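CRISPR-associated endonuclease Cas9 (Campylobacter jejuni subsp. jejuni serotype O:2, PDB 5X2H) is an RNA-guided endonuclease of bacterial CRISPR immunity whose natural form cuts both strands of target DNA with HNH and RuvC-like domains. Local coordinates at residues L473-I484 with V498-L509. Residues are numbered along the deposited sequence; the frame is centred on the assembly and turned at random.
Sequences LKKYGKVHKINI and VLNYTKDYLDFL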
ATOM      1  N   LEU A 473       4.649 -29.964 -10.096  1.00 67.87           N
ATOM      2  CA  LEU A 473       3.592 -30.967 -10.146  1.00 69.30           C
ATOM      3  C   LEU A 473       3.280 -31.365 -11.583  1.00 69.34           C
ATOM      4  O   LEU A 473       3.037 -32.542 -11.872  1.00 73.46           O
ATOM      5  CB  LEU A 473       2.338 -30.441  -9.446  1.00 60.95           C
ATOM      6  CG  LEU A 473       2.443 -30.218  -7.935  1.00 64.85           C
ATOM      7  CD1 LEU A 473       1.178 -29.565  -7.395  1.00 65.19           C
ATOM      8  CD2 LEU A 473       2.720 -31.531  -7.217  1.00 63.77           C
ATOM      9  N   LYS A 474       3.289 -30.396 -12.503  1.00 70.34           N
ATOM     10  CA  LYS A 474       3.045 -30.717 -13.903  1.00 75.19           C
ATOM     11  C   LYS A 474       4.189 -31.527 -14.499  1.00 79.60           C
ATOM     12  O   LYS A 474       3.962 -32.360 -15.384  1.00 82.65           O
ATOM     13  CB  LYS A 474       2.831 -29.436 -14.714  1.00 73.76           C
ATOM     14  CG  LYS A 474       2.152 -29.669 -16.056  1.00 77.20           C
ATOM     15  CD  LYS A 474       2.892 -28.988 -17.200  1.00 78.56           C
ATOM     16  CE  LYS A 474       2.722 -27.478 -17.167  1.00 78.11           C
ATOM     17  NZ  LYS A 474       1.322 -27.060 -17.462  1.00 78.28           N
ATOM     18  N   LYS A 475       5.417 -31.313 -14.020  1.00 79.60           N
ATOM     19  CA  LYS A 475       6.575 -31.969 -14.620  1.00 79.94           C
ATOM     20  C   LYS A 475       6.759 -33.392 -14.101  1.00 80.05           C
ATOM     21  O   LYS A 475       7.129 -34.289 -14.868  1.00 81.64           O
ATOM     22  CB  LYS A 475       7.836 -31.141 -14.365  1.00 77.43           C
ATOM     23  CG  LYS A 475       9.054 -31.557 -15.183  1.00 78.29           C
ATOM     24  CD  LYS A 475      10.273 -30.715 -14.813  1.00 75.27           C
ATOM     25  CE  LYS A 475      11.518 -31.109 -15.602  1.00 76.64           C
ATOM     26  NZ  LYS A 475      11.562 -30.488 -16.955  1.00 74.85           N
ATOM     27  N   TYR A 476       6.504 -33.627 -12.810  1.00 77.83           N
ATOM     28  CA  TYR A 476       6.797 -34.913 -12.194  1.00 79.41           C
ATOM     29  C   TYR A 476       5.590 -35.622 -11.593  1.00 81.91           C
ATOM     30  O   TYR A 476       5.722 -36.786 -11.197  1.00 86.11           O
ATOM     31  CB  TYR A 476       7.861 -34.753 -11.097  1.00 76.73           C
ATOM     32  CG  TYR A 476       9.150 -34.121 -11.568  1.00 74.09           C
ATOM     33  CD1 TYR A 476      10.071 -34.845 -12.315  1.00 74.66           C
ATOM     34  CD2 TYR A 476       9.452 -32.801 -11.258  1.00 71.15           C
ATOM     35  CE1 TYR A 476      11.253 -34.268 -12.746  1.00 72.55           C
ATOM     36  CE2 TYR A 476      10.631 -32.218 -11.682  1.00 69.65           C
ATOM     37  CZ  TYR A 476      11.528 -32.956 -12.426  1.00 71.68           C
ATOM     38  OH  TYR A 476      12.701 -32.377 -12.850  1.00 72.70           O
ATOM     39  N   GLY A 477       4.434 -34.974 -11.503  1.00 80.38           N
ATOM     40  CA  GLY A 477       3.263 -35.614 -10.933  1.00 80.72           C
ATOM     41  C   GLY A 477       3.182 -35.465  -9.428  1.00 80.70           C
ATOM     42  O   GLY A 477       3.957 -34.746  -8.791  1.00 80.62           O
ATOM     43  N   LYS A 478       2.215 -36.180  -8.850  1.00 82.95           N
ATOM     44  CA  LYS A 478       1.933 -36.065  -7.424  1.00 83.43           C
ATOM     45  C   LYS A 478       3.136 -36.485  -6.584  1.00 85.40           C
ATOM     46  O   LYS A 478       3.975 -37.285  -7.006  1.00 88.97           O
ATOM     47  CB  LYS A 478       0.720 -36.915  -7.045  1.00 87.16           C
ATOM     48  CG  LYS A 478      -0.620 -36.382  -7.524  1.00 86.57           C
ATOM     49  CD  LYS A 478      -1.755 -37.243  -6.986  1.00 91.18           C
ATOM     50  CE  LYS A 478      -3.104 -36.815  -7.538  1.00 93.06           C
ATOM     51  NZ  LYS A 478      -3.458 -35.423  -7.153  1.00 92.34           N
ATOM     52  N   VAL A 479       3.204 -35.933  -5.370  1.00 83.98           N
ATOM     53  CA  VAL A 479       4.328 -36.117  -4.462  1.00 85.09           C
ATOM     54  C   VAL A 479       3.780 -36.534  -3.101  1.00 84.38           C
ATOM     55  O   VAL A 479       2.607 -36.321  -2.787  1.00 83.99           O
ATOM     56  CB  VAL A 479       5.182 -34.829  -4.352  1.00 87.50           C
ATOM     57  CG1 VAL A 479       6.483 -35.081  -3.615  1.00 90.71           C
ATOM     58  CG2 VAL A 479       5.473 -34.266  -5.734  1.00 86.50           C
ATOM     59  N   HIS A 480       4.643 -37.152  -2.291  1.00 84.49           N
ATOM     60  CA  HIS A 480       4.221 -37.602  -0.968  1.00 84.94           C
ATOM     61  C   HIS A 480       4.298 -36.487   0.069  1.00 83.39           C
ATOM     62  O   HIS A 480       3.433 -36.395   0.948  1.00 81.81           O
ATOM     63  CB  HIS A 480       5.075 -38.783  -0.503  1.00 87.20           C
ATOM     64  CG  HIS A 480       5.103 -39.931  -1.461  1.00 89.94           C
ATOM     65  ND1 HIS A 480       4.102 -40.875  -1.521  1.00 91.65           N
ATOM     66  CD2 HIS A 480       6.021 -40.295  -2.388  1.00 89.85           C
ATOM     67  CE1 HIS A 480       4.397 -41.768  -2.449  1.00 93.75           C
ATOM     68  NE2 HIS A 480       5.556 -41.438  -2.991  1.00 91.76           N
ATOM     69  N   LYS A 481       5.326 -35.643  -0.005  1.00 76.58           N
ATOM     70  CA  LYS A 481       5.628 -34.739   1.093  1.00 77.35           C
ATOM     71  C   LYS A 481       6.163 -33.417   0.562  1.00 76.74           C
ATOM     72  O   LYS A 481       6.740 -33.352  -0.528  1.00 76.71           O
ATOM     73  CB  LYS A 481       6.647 -35.360   2.055  1.00 82.34           C
ATOM     74  CG  LYS A 481       6.357 -35.078   3.515  1.00 87.49           C
ATOM     75  CD  LYS A 481       7.631 -34.964   4.323  1.00 91.64           C
ATOM     76  CE  LYS A 481       7.334 -34.432   5.713  1.00 94.60           C
ATOM     77  NZ  LYS A 481       8.570 -34.019   6.430  1.00 96.00           N
ATOM     78  N   ILE A 482       5.967 -32.362   1.352  1.00 73.83           N
ATOM     79  CA  ILE A 482       6.511 -31.039   1.071  1.00 71.02           C
ATOM     80  C   ILE A 482       7.107 -30.486   2.358  1.00 69.20           C
ATOM     81  O   ILE A 482       6.451 -30.499   3.406  1.00 67.96           O
ATOM     82  CB  ILE A 482       5.444 -30.079   0.510  1.00 64.57           C
ATOM     83  CG1 ILE A 482       4.997 -30.525  -0.883  1.00 64.49           C
ATOM     84  CG2 ILE A 482       5.981 -28.655   0.455  1.00 68.58           C
ATOM     85  CD1 ILE A 482       4.004 -29.589  -1.535  1.00 62.26           C
ATOM     86  N   ASN A 483       8.354 -30.025   2.285  1.00 66.08           N
ATOM     87  CA  ASN A 483       9.043 -29.404   3.407  1.00 73.86           C
ATOM     88  C   ASN A 483       9.267 -27.927   3.110  1.00 72.56           C
ATOM     89  O   ASN A 483       9.524 -27.550   1.963  1.00 69.71           O
ATOM     90  CB  ASN A 483      10.381 -30.097   3.683  1.00 73.65           C
ATOM     91  CG  ASN A 483      10.220 -31.560   4.040  1.00 79.18           C
ATOM     92  OD1 ASN A 483       9.178 -32.164   3.784  1.00 81.40           O
ATOM     93  ND2 ASN A 483      11.255 -32.141   4.636  1.00 82.77           N
ATOM     94  N   ILE A 484       9.170 -27.091   4.144  1.00 78.54           N
ATOM     95  CA  ILE A 484       9.161 -25.640   3.980  1.00 82.30           C
ATOM     96  C   ILE A 484       9.946 -24.996   5.117  1.00 89.49           C
ATOM     97  O   ILE A 484       9.868 -25.437   6.268  1.00 92.15           O
ATOM     98  CB  ILE A 484       7.716 -25.096   3.928  1.00 82.24           C
ATOM     99  CG1 ILE A 484       7.017 -25.545   2.644  1.00 82.41           C
ATOM    100  CG2 ILE A 484       7.689 -23.577   4.039  1.00 79.30           C
ATOM    101  CD1 ILE A 484       5.523 -25.321   2.651  1.00 82.55           C
ATOM    102  N   VAL A 498       1.856 -20.632   4.617  1.00 58.87           N
ATOM    103  CA  VAL A 498       2.048 -21.430   3.409  1.00 57.07           C
ATOM    104  C   VAL A 498       1.781 -22.902   3.695  1.00 59.52           C
ATOM    105  O   VAL A 498       1.220 -23.622   2.859  1.00 60.99           O
ATOM    106  CB  VAL A 498       3.464 -21.206   2.845  1.00 54.78           C
ATOM    107  CG1 VAL A 498       3.761 -22.193   1.734  1.00 55.67           C
ATOM    108  CG2 VAL A 498       3.610 -19.778   2.336  1.00 51.31           C
ATOM    109  N   LEU A 499       2.160 -23.366   4.886  1.00 60.99           N
ATOM    110  CA  LEU A 499       1.957 -24.767   5.243  1.00 63.87           C
ATOM    111  C   LEU A 499       0.473 -25.095   5.370  1.00 67.84           C
ATOM    112  O   LEU A 499      -0.001 -26.087   4.802  1.00 70.47           O
ATOM    113  CB  LEU A 499       2.702 -25.082   6.541  1.00 67.49           C
ATOM    114  CG  LEU A 499       2.582 -26.495   7.116  1.00 74.58           C
ATOM    115  CD1 LEU A 499       3.940 -26.987   7.598  1.00 77.12           C
ATOM    116  CD2 LEU A 499       1.569 -26.536   8.253  1.00 75.48           C
ATOM    117  N   ASN A 500      -0.277 -24.278   6.117  1.00 67.91           N
ATOM    118  CA  ASN A 500      -1.710 -24.519   6.266  1.00 69.88           C
ATOM    119  C   ASN A 500      -2.433 -24.378   4.933  1.00 66.59           C
ATOM    120  O   ASN A 500      -3.381 -25.118   4.649  1.00 67.00           O
ATOM    121  CB  ASN A 500      -2.305 -23.556   7.294  1.00 61.02           C
ATOM    122  CG  ASN A 500      -1.820 -23.829   8.700  1.00 71.65           C
ATOM    123  OD1 ASN A 500      -1.702 -24.982   9.118  1.00 72.70           O
ATOM    124  ND2 ASN A 500      -1.538 -22.767   9.444  1.00 61.87           N
ATOM    125  N   TYR A 501      -1.997 -23.427   4.106  1.00 62.67           N
ATOM    126  CA  TYR A 501      -2.585 -23.240   2.785  1.00 62.19           C
ATOM    127  C   TYR A 501      -2.299 -24.429   1.873  1.00 68.23           C
ATOM    128  O   TYR A 501      -3.123 -24.765   1.016  1.00 72.01           O
ATOM    129  CB  TYR A 501      -2.065 -21.920   2.208  1.00 56.07           C
ATOM    130  CG  TYR A 501      -2.104 -21.716   0.707  1.00 54.67           C
ATOM    131  CD1 TYR A 501      -3.253 -21.961  -0.038  1.00 55.24           C
ATOM    132  CD2 TYR A 501      -0.997 -21.200   0.044  1.00 51.73           C
ATOM    133  CE1 TYR A 501      -3.276 -21.745  -1.409  1.00 53.56           C
ATOM    134  CE2 TYR A 501      -1.012 -20.976  -1.316  1.00 50.88           C
ATOM    135  CZ  TYR A 501      -2.150 -21.247  -2.039  1.00 54.58           C
ATOM    136  OH  TYR A 501      -2.146 -21.019  -3.397  1.00 56.12           O
ATOM    137  N   THR A 502      -1.168 -25.106   2.072  1.00 66.72           N
ATOM    138  CA  THR A 502      -0.830 -26.234   1.212  1.00 65.85           C
ATOM    139  C   THR A 502      -1.561 -27.505   1.632  1.00 69.76           C
ATOM    140  O   THR A 502      -2.068 -28.240   0.778  1.00 71.21           O
ATOM    141  CB  THR A 502       0.682 -26.460   1.210  1.00 64.44           C
ATOM    142  OG1 THR A 502       1.345 -25.259   0.794  1.00 59.68           O
ATOM    143  CG2 THR A 502       1.053 -27.586   0.255  1.00 65.44           C
ATOM    144  N   LYS A 503      -1.637 -27.784   2.935  1.00 71.18           N
ATOM    145  CA  LYS A 503      -2.275 -29.018   3.376  1.00 73.30           C
ATOM    146  C   LYS A 503      -3.796 -28.938   3.362  1.00 71.24           C
ATOM    147  O   LYS A 503      -4.454 -29.981   3.405  1.00 72.34           O
ATOM    148  CB  LYS A 503      -1.789 -29.410   4.775  1.00 77.88           C
ATOM    149  CG  LYS A 503      -2.208 -28.484   5.907  1.00 79.43           C
ATOM    150  CD  LYS A 503      -1.810 -29.095   7.246  1.00 83.13           C
ATOM    151  CE  LYS A 503      -1.813 -28.073   8.374  1.00 86.23           C
ATOM    152  NZ  LYS A 503      -3.177 -27.589   8.726  1.00 88.28           N
ATOM    153  N   ASP A 504      -4.367 -27.736   3.297  1.00 65.67           N
ATOM    154  CA  ASP A 504      -5.817 -27.610   3.221  1.00 71.49           C
ATOM    155  C   ASP A 504      -6.355 -27.780   1.807  1.00 70.46           C
ATOM    156  O   ASP A 504      -7.543 -28.080   1.647  1.00 74.36           O
ATOM    157  CB  ASP A 504      -6.270 -26.253   3.764  1.00 64.66           C
ATOM    158  CG  ASP A 504      -6.325 -26.211   5.277  1.00 70.30           C
ATOM    159  OD1 ASP A 504      -5.920 -27.201   5.921  1.00 72.43           O
ATOM    160  OD2 ASP A 504      -6.783 -25.184   5.821  1.00 69.84           O
ATOM    161  N   TYR A 505      -5.520 -27.600   0.781  1.00 67.25           N
ATOM    162  CA  TYR A 505      -6.010 -27.514  -0.588  1.00 67.49           C
ATOM    163  C   TYR A 505      -5.298 -28.406  -1.595  1.00 69.36           C
ATOM    164  O   TYR A 505      -5.769 -28.494  -2.735  1.00 72.72           O
ATOM    165  CB  TYR A 505      -5.933 -26.062  -1.088  1.00 66.60           C
ATOM    166  CG  TYR A 505      -6.968 -25.159  -0.460  1.00 69.57           C
ATOM    167  CD1 TYR A 505      -8.213 -24.991  -1.048  1.00 72.25           C
ATOM    168  CD2 TYR A 505      -6.705 -24.486   0.726  1.00 70.05           C
ATOM    169  CE1 TYR A 505      -9.167 -24.175  -0.479  1.00 74.03           C
ATOM    170  CE2 TYR A 505      -7.654 -23.668   1.304  1.00 72.03           C
ATOM    171  CZ  TYR A 505      -8.883 -23.515   0.696  1.00 74.49           C
ATOM    172  OH  TYR A 505      -9.836 -22.701   1.261  1.00 76.50           O
ATOM    173  N   LEU A 506      -4.201 -29.064  -1.235  1.00 69.13           N
ATOM    174  CA  LEU A 506      -3.459 -29.896  -2.172  1.00 71.03           C
ATOM    175  C   LEU A 506      -3.658 -31.370  -1.846  1.00 75.24           C
ATOM    176  O   LEU A 506      -3.619 -31.771  -0.679  1.00 77.47           O
ATOM    177  CB  LEU A 506      -1.965 -29.561  -2.153  1.00 64.04           C
ATOM    178  CG  LEU A 506      -1.148 -30.143  -3.309  1.00 68.32           C
ATOM    179  CD1 LEU A 506      -1.474 -29.419  -4.608  1.00 62.26           C
ATOM    180  CD2 LEU A 506       0.343 -30.084  -3.015  1.00 66.88           C
ATOM    181  N   ASP A 507      -3.869 -32.172  -2.887  1.00 75.70           N
ATOM    182  CA  ASP A 507      -4.009 -33.615  -2.739  1.00 78.40           C
ATOM    183  C   ASP A 507      -2.659 -34.280  -2.970  1.00 74.18           C
ATOM    184  O   ASP A 507      -1.998 -34.022  -3.982  1.00 80.87           O
ATOM    185  CB  ASP A 507      -5.046 -34.159  -3.723  1.00 75.16           C
ATOM    186  CG  ASP A 507      -5.399 -35.607  -3.452  1.00 79.62           C
ATOM    187  OD1 ASP A 507      -5.120 -36.090  -2.335  1.00 81.00           O
ATOM    188  OD2 ASP A 507      -5.950 -36.262  -4.360  1.00 82.37           O
ATOM    189  N   PHE A 508      -2.254 -35.132  -2.035  1.00 81.21           N
ATOM    190  CA  PHE A 508      -0.954 -35.785  -2.063  1.00 82.67           C
ATOM    191  C   PHE A 508      -1.095 -37.261  -2.415  1.00 87.49           C
ATOM    192  O   PHE A 508      -2.195 -37.817  -2.474  1.00 89.90           O
ATOM    193  CB  PHE A 508      -0.242 -35.639  -0.714  1.00 81.40           C
ATOM    194  CG  PHE A 508       0.253 -34.251  -0.434  1.00 77.05           C
ATOM    195  CD1 PHE A 508      -0.581 -33.306   0.141  1.00 72.74           C
ATOM    196  CD2 PHE A 508       1.557 -33.895  -0.735  1.00 73.08           C
ATOM    197  CE1 PHE A 508      -0.124 -32.029   0.403  1.00 74.29           C
ATOM    198  CE2 PHE A 508       2.019 -32.619  -0.477  1.00 71.85           C
ATOM    199  CZ  PHE A 508       1.177 -31.685   0.093  1.00 72.19           C
ATOM    200  N   LEU A 509       0.052 -37.891  -2.650  1.00 87.13           N
ATOM    201  CA  LEU A 509       0.077 -39.333  -2.828  1.00 89.92           C
ATOM    202  C   LEU A 509      -0.176 -40.021  -1.490  1.00 93.76           C
ATOM    203  O   LEU A 509       0.311 -39.562  -0.453  1.00 93.29           O
ATOM    204  CB  LEU A 509       1.423 -39.789  -3.391  1.00 91.87           C
ATOM    205  CG  LEU A 509       1.679 -39.596  -4.885  1.00 92.50           C
ATOM    206  CD1 LEU A 509       3.061 -40.106  -5.254  1.00 95.12           C
ATOM    207  CD2 LEU A 509       0.608 -40.297  -5.704  1.00 94.69           C
TER
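The His-480 imidazole carries Leu-509 on one face: CD1 lies 3.8 Å from the ring centroid, 22° off the normal, a CH-pi contact displaced toward the rim, while Leu-509 CB sits near ND1. Phe-508 is met at its edge instead. Ile-482 CG1 approaches Phe-508 CE2 in the ring plane at 3.7 Å, the two side chains crossing at about a right angle, and Val-479 O lies by Phe-508 CD2. With CG1 turned beside its backbone N (chi1 -68°), Ile-482 also sends CD1 to Thr-502 CG2 and Leu-506 CD2. Leu-506 in turn meets Leu-473 tip to tip, CD1 to CD1 at 3.8 Å, and Ile-484 CD1 rests on Val-498 CG1. Leu-509 N gives a nearly straight hydrogen bond (179°) of 3.0 Å to Val-479 O, satisfying a buried residue's carbonyl. Lys-478 packs CB on Leu-509 CG; its NZ forms a salt bridge with Asp-439 and a second, long one with Asp-507 OD2. Helix 498-505 runs nearly antiparallel to strand 481-484, within the beta-alpha-beta crossover from strand 481-485 to parallel strand 530-532 of the RNase H-like RuvC sheet. The mainly apolar chemistry implies a hydrophobic core beside Glu-485, a predicted magnesium ligand, with the Lys-478/Asp-507 pair at its rim.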